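Local structure of catalase (Bacillus pumilus, 4QOL) at residues A[52-57]-A[345-350]. The protein breaks down hydrogen peroxide to water and oxygen at a buried heme, and also lets phenolic substrates reach that heme for peroxidase-like chemistry. Numbering follows the deposited sequence.
Sequences PERVVH and RHRLGA. With HEM (protoporphyrin IX containing Fe), chain E.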
ATOM      1  N   PRO A  52      -3.637  -4.060  -7.944  1.00 13.49           N
ATOM      2  CA  PRO A  52      -3.090  -5.340  -8.491  1.00 13.69           C
ATOM      3  C   PRO A  52      -4.197  -6.199  -9.042  1.00 13.35           C
ATOM      4  O   PRO A  52      -5.269  -6.212  -8.496  1.00 13.36           O
ATOM      5  CB  PRO A  52      -2.394  -6.010  -7.299  1.00 13.97           C
ATOM      6  CG  PRO A  52      -2.176  -4.878  -6.304  1.00 13.52           C
ATOM      7  CD  PRO A  52      -3.322  -3.903  -6.532  1.00 14.18           C
ATOM      8  N   GLU A  53      -3.935  -6.862 -10.148  1.00 12.82           N
ATOM      9  CA  GLU A  53      -4.870  -7.865 -10.637  1.00 12.97           C
ATOM     10  C   GLU A  53      -4.830  -9.088  -9.733  1.00 12.32           C
ATOM     11  O   GLU A  53      -3.868  -9.315  -8.987  1.00 11.57           O
ATOM     12  CB  GLU A  53      -4.601  -8.250 -12.122  1.00 13.05           C
ATOM     13  CG  GLU A  53      -3.446  -9.176 -12.324  1.00 14.36           C
ATOM     14  CD  GLU A  53      -3.162  -9.488 -13.782  1.00 15.30           C
ATOM     15  OE1 GLU A  53      -3.574  -8.707 -14.739  1.00 15.41           O
ATOM     16  OE2 GLU A  53      -2.370 -10.487 -14.033  1.00 17.39           O
ATOM     17  N   ARG A  54      -5.864  -9.919  -9.871  1.00 12.84           N
ATOM     18  CA  ARG A  54      -5.852 -11.194  -9.157  1.00 12.13           C
ATOM     19  C   ARG A  54      -4.660 -12.064  -9.536  1.00 12.55           C
ATOM     20  O   ARG A  54      -4.294 -12.113 -10.670  1.00 13.08           O
ATOM     21  CB  ARG A  54      -7.117 -12.020  -9.492  1.00 12.10           C
ATOM     22  CG  ARG A  54      -8.416 -11.353  -9.024  1.00 11.40           C
ATOM     23  CD  ARG A  54      -9.606 -11.993  -9.749  1.00 11.35           C
ATOM     24  NE  ARG A  54     -10.851 -11.508  -9.155  1.00 11.06           N
ATOM     25  CZ  ARG A  54     -11.380 -10.288  -9.353  1.00 11.53           C
ATOM     26  NH1 ARG A  54     -10.768  -9.400 -10.086  1.00 10.97           N
ATOM     27  NH2 ARG A  54     -12.566  -9.933  -8.725  1.00 11.61           N
ATOM     28  N   VAL A  55      -4.077 -12.723  -8.542  1.00 12.81           N
ATOM     29  CA  VAL A  55      -2.899 -13.512  -8.796  1.00 14.01           C
ATOM     30  C   VAL A  55      -3.165 -14.641  -9.835  1.00 13.18           C
ATOM     31  O   VAL A  55      -2.231 -15.061 -10.574  1.00 12.78           O
ATOM     32  CB  VAL A  55      -2.278 -14.033  -7.494  1.00 12.64           C
ATOM     33  CG1 VAL A  55      -3.120 -15.051  -6.768  1.00 13.07           C
ATOM     34  CG2 VAL A  55      -0.847 -14.562  -7.716  1.00 12.85           C
ATOM     35  N   VAL A  56      -4.366 -15.203  -9.773  1.00 11.41           N
ATOM     36  CA  VAL A  56      -4.865 -16.096 -10.870  1.00 12.61           C
ATOM     37  C   VAL A  56      -6.284 -15.689 -11.142  1.00 11.77           C
ATOM     38  O   VAL A  56      -6.884 -14.963 -10.310  1.00 12.77           O
ATOM     39  CB  VAL A  56      -4.789 -17.613 -10.513  1.00 12.10           C
ATOM     40  CG1 VAL A  56      -3.354 -18.112 -10.541  1.00 13.16           C
ATOM     41  CG2 VAL A  56      -5.429 -17.882  -9.169  1.00 13.04           C
ATOM     42  N   HIS A  57      -6.837 -16.108 -12.257  1.00 12.53           N
ATOM     43  CA  HIS A  57      -8.207 -15.711 -12.721  1.00 12.35           C
ATOM     44  C   HIS A  57      -8.355 -14.206 -12.930  1.00 13.47           C
ATOM     45  O   HIS A  57      -9.389 -13.588 -12.663  1.00 12.64           O
ATOM     46  CB  HIS A  57      -9.266 -16.201 -11.798  1.00 12.70           C
ATOM     47  CG  HIS A  57      -9.340 -17.713 -11.680  1.00 12.10           C
ATOM     48  ND1 HIS A  57     -10.372 -18.426 -12.214  1.00 12.12           N
ATOM     49  CD2 HIS A  57      -8.579 -18.592 -11.003  1.00 11.60           C
ATOM     50  CE1 HIS A  57     -10.236 -19.717 -11.906  1.00 12.62           C
ATOM     51  NE2 HIS A  57      -9.160 -19.848 -11.160  1.00 13.24           N
ATOM     52  N   ARG A 345      -6.996  -8.948   1.196  1.00 12.16           N
ATOM     53  CA  ARG A 345      -6.473  -7.871   2.031  1.00 13.13           C
ATOM     54  C   ARG A 345      -5.397  -7.037   1.333  1.00 14.05           C
ATOM     55  O   ARG A 345      -5.383  -5.837   1.482  1.00 13.83           O
ATOM     56  CB  ARG A 345      -6.087  -8.388   3.445  1.00 14.73           C
ATOM     57  CG  ARG A 345      -7.245  -8.951   4.232  1.00 14.40           C
ATOM     58  CD  ARG A 345      -6.809  -9.848   5.394  1.00 14.88           C
ATOM     59  NE  ARG A 345      -7.957 -10.554   5.919  1.00 15.05           N
ATOM     60  CZ  ARG A 345      -8.061 -11.858   6.135  1.00 15.10           C
ATOM     61  NH1 ARG A 345      -7.017 -12.668   6.015  1.00 13.44           N
ATOM     62  NH2 ARG A 345      -9.233 -12.354   6.568  1.00 13.91           N
ATOM     63  N   HIS A 346      -4.487  -7.700   0.652  1.00 14.12           N
ATOM     64  CA  HIS A 346      -3.439  -7.086  -0.189  1.00 14.86           C
ATOM     65  C   HIS A 346      -4.022  -6.413  -1.433  1.00 15.70           C
ATOM     66  O   HIS A 346      -3.612  -5.243  -1.783  1.00 16.07           O
ATOM     67  CB  HIS A 346      -2.403  -8.138  -0.583  1.00 16.05           C
ATOM     68  CG  HIS A 346      -1.568  -7.799  -1.802  1.00 17.97           C
ATOM     69  ND1 HIS A 346      -0.554  -6.866  -1.788  1.00 21.57           N
ATOM     70  CD2 HIS A 346      -1.615  -8.266  -3.061  1.00 20.20           C
ATOM     71  CE1 HIS A 346       0.008  -6.797  -2.977  1.00 18.42           C
ATOM     72  NE2 HIS A 346      -0.614  -7.631  -3.775  1.00 21.32           N
ATOM     73  N   ARG A 347      -4.846  -7.142  -2.197  1.00 13.76           N
ATOM     74  CA  ARG A 347      -5.258  -6.672  -3.495  1.00 13.58           C
ATOM     75  C   ARG A 347      -6.199  -5.445  -3.336  1.00 13.78           C
ATOM     76  O   ARG A 347      -6.190  -4.518  -4.150  1.00 14.26           O
ATOM     77  CB  ARG A 347      -5.981  -7.771  -4.242  1.00 12.58           C
ATOM     78  CG  ARG A 347      -6.502  -7.421  -5.610  1.00 12.93           C
ATOM     79  CD  ARG A 347      -6.907  -8.654  -6.423  1.00 13.09           C
ATOM     80  NE  ARG A 347      -8.084  -9.404  -5.923  1.00 14.43           N
ATOM     81  CZ  ARG A 347      -9.361  -9.048  -6.144  1.00 14.10           C
ATOM     82  NH1 ARG A 347      -9.625  -7.923  -6.848  1.00 13.92           N
ATOM     83  NH2 ARG A 347     -10.353  -9.840  -5.727  1.00 14.63           N
ATOM     84  N   LEU A 348      -7.033  -5.496  -2.305  1.00 14.72           N
ATOM     85  CA  LEU A 348      -8.237  -4.607  -2.161  1.00 14.19           C
ATOM     86  C   LEU A 348      -8.247  -3.691  -0.926  1.00 13.84           C
ATOM     87  O   LEU A 348      -8.949  -2.698  -0.939  1.00 14.07           O
ATOM     88  CB  LEU A 348      -9.531  -5.406  -2.141  1.00 13.95           C
ATOM     89  CG  LEU A 348      -9.815  -6.196  -3.414  1.00 14.50           C
ATOM     90  CD1 LEU A 348     -10.930  -7.183  -3.088  1.00 14.27           C
ATOM     91  CD2 LEU A 348     -10.167  -5.261  -4.558  1.00 15.01           C
ATOM     92  N   GLY A 349      -7.425  -4.007   0.060  1.00 14.10           N
ATOM     93  CA  GLY A 349      -7.384  -3.301   1.325  1.00 13.31           C
ATOM     94  C   GLY A 349      -7.936  -4.087   2.474  1.00 12.69           C
ATOM     95  O   GLY A 349      -8.788  -4.918   2.309  1.00 13.99           O
ATOM     96  N   ALA A 350      -7.459  -3.774   3.650  1.00 11.81           N
ATOM     97  CA  ALA A 350      -7.975  -4.376   4.918  1.00 12.44           C
ATOM     98  C   ALA A 350      -9.492  -4.368   5.010  1.00 12.23           C
ATOM     99  O   ALA A 350     -10.117  -5.315   5.578  1.00 11.83           O
ATOM    100  CB  ALA A 350      -7.343  -3.678   6.124  1.00 13.43           C
TER
HETATM  101  CHA HEM E 501      -9.082 -16.917  -7.601  0.50 11.44           C
HETATM  102  CHB HEM E 501      -5.913 -19.208  -4.730  0.50 11.38           C
HETATM  103  CHC HEM E 501      -7.823 -23.554  -6.232  0.50 11.70           C
HETATM  104  CHD HEM E 501     -11.352 -21.094  -8.462  0.50 11.68           C
HETATM  105  C1A HEM E 501      -8.038 -17.174  -6.725  0.50 11.90           C
HETATM  106  C2A HEM E 501      -7.182 -16.187  -6.138  0.50 12.00           C
HETATM  107  C3A HEM E 501      -6.297 -16.834  -5.332  0.50 11.81           C
HETATM  108  C4A HEM E 501      -6.602 -18.205  -5.412  0.50 11.64           C
HETATM  109  CMA HEM E 501      -5.229 -16.327  -4.406  0.50 11.00           C
HETATM  110  CAA HEM E 501      -7.313 -14.715  -6.363  0.50 11.68           C
HETATM  111  CBA HEM E 501      -8.596 -14.289  -5.618  0.50 12.41           C
HETATM  112  CGA HEM E 501      -8.764 -12.816  -5.593  0.50 12.77           C
HETATM  113  O1A HEM E 501      -9.875 -12.361  -5.250  0.50 14.19           O
HETATM  114  O2A HEM E 501      -7.800 -12.045  -5.801  0.50 12.33           O
HETATM  115  C1B HEM E 501      -6.188 -20.587  -4.946  0.50 11.68           C
HETATM  116  C2B HEM E 501      -5.439 -21.618  -4.295  0.50 11.46           C
HETATM  117  C3B HEM E 501      -5.936 -22.826  -4.710  0.50 11.30           C
HETATM  118  C4B HEM E 501      -7.068 -22.542  -5.604  0.50 11.40           C
HETATM  119  CMB HEM E 501      -4.311 -21.373  -3.326  0.50 11.98           C
HETATM  120  CAB HEM E 501      -5.544 -24.181  -4.316  0.50 11.38           C
HETATM  121  CBB HEM E 501      -4.783 -24.350  -3.232  0.50 12.26           C
HETATM  122  C1C HEM E 501      -8.966 -23.251  -6.972  0.50 11.92           C
HETATM  123  C2C HEM E 501      -9.950 -24.168  -7.264  0.50 12.05           C
HETATM  124  C3C HEM E 501     -10.928 -23.479  -7.913  0.50 11.67           C
HETATM  125  C4C HEM E 501     -10.586 -22.107  -7.952  0.50 12.01           C
HETATM  126  CMC HEM E 501      -9.843 -25.653  -6.991  0.50 11.80           C
HETATM  127  CAC HEM E 501     -12.190 -24.007  -8.309  0.50 12.51           C
HETATM  128  CBC HEM E 501     -12.658 -25.040  -7.629  0.50 12.74           C
HETATM  129  C1D HEM E 501     -10.966 -19.747  -8.380  0.50 11.43           C
HETATM  130  C2D HEM E 501     -11.760 -18.692  -9.009  0.50 11.05           C
HETATM  131  C3D HEM E 501     -11.136 -17.526  -8.811  0.50 10.61           C
HETATM  132  C4D HEM E 501      -9.951 -17.877  -8.036  0.50 11.46           C
HETATM  133  CMD HEM E 501     -13.032 -18.963  -9.756  0.50 10.93           C
HETATM  134  CAD HEM E 501     -11.571 -16.151  -9.252  0.50 10.40           C
HETATM  135  CBD HEM E 501     -12.618 -15.678  -8.218  0.50 10.48           C
HETATM  136  CGD HEM E 501     -13.044 -14.329  -8.718  0.50 10.87           C
HETATM  137  O1D HEM E 501     -13.899 -14.305  -9.596  0.50 10.55           O
HETATM  138  O2D HEM E 501     -12.551 -13.263  -8.259  0.50 10.68           O
HETATM  139  NA  HEM E 501      -7.690 -18.439  -6.243  0.50 12.83           N
HETATM  140  NB  HEM E 501      -7.123 -21.202  -5.693  0.50 11.60           N
HETATM  141  NC  HEM E 501      -9.385 -21.986  -7.322  0.50 12.34           N
HETATM  142  ND  HEM E 501      -9.888 -19.230  -7.801  0.50 11.80           N
HETATM  143 FE   HEM E 501      -8.563 -20.182  -6.791  0.50 14.59          FE
HETATM  144  O   HOH W   1      -8.024  -6.491  -8.542  1.00 16.44           O
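R54 and R347 cross with their guanidinium planes 33° apart, NH2 of R347 over the rim of one face of R54 and 3.7 Å from R54 NH2. Like charges sit this close because the heme propionates probably balance them. NE of R54 donates to heme O2D at 2.6 Å, while R347 takes the other propionate with two bonds, NE to O2A at 2.7 Å and NH2 to O1A at 2.6 Å. The R347 chain leaves the helix with CG anti to the backbone N and bends at chi3 (67°), which turns the guanidinium onto that carboxylate. NH1 also donates to E312 O and NH2 to A314 O, while NH2 of R54 donates to T311 O. A water bridges the segments, donating to P52 O and accepting from R347 NH1. An alanine for R347 would probably leave one propionate short of two bonds and of a nearby positive charge, and R54 without the group over its face.

Packing is slighter: CG of R347 rests against P52 O at 3.4 Å, and P52 CG comes within 4.1 Å of H346 NE2, which bonds to R50 O of the second subunit. Further along, H57 lies flat over a heme pyrrole, C2D 3.4 Å from its ring plane, and S96 OG bonds its ND1. A histidine lying on the distal face, with arginines gripping the propionates, is the heme pocket of the catalase fold.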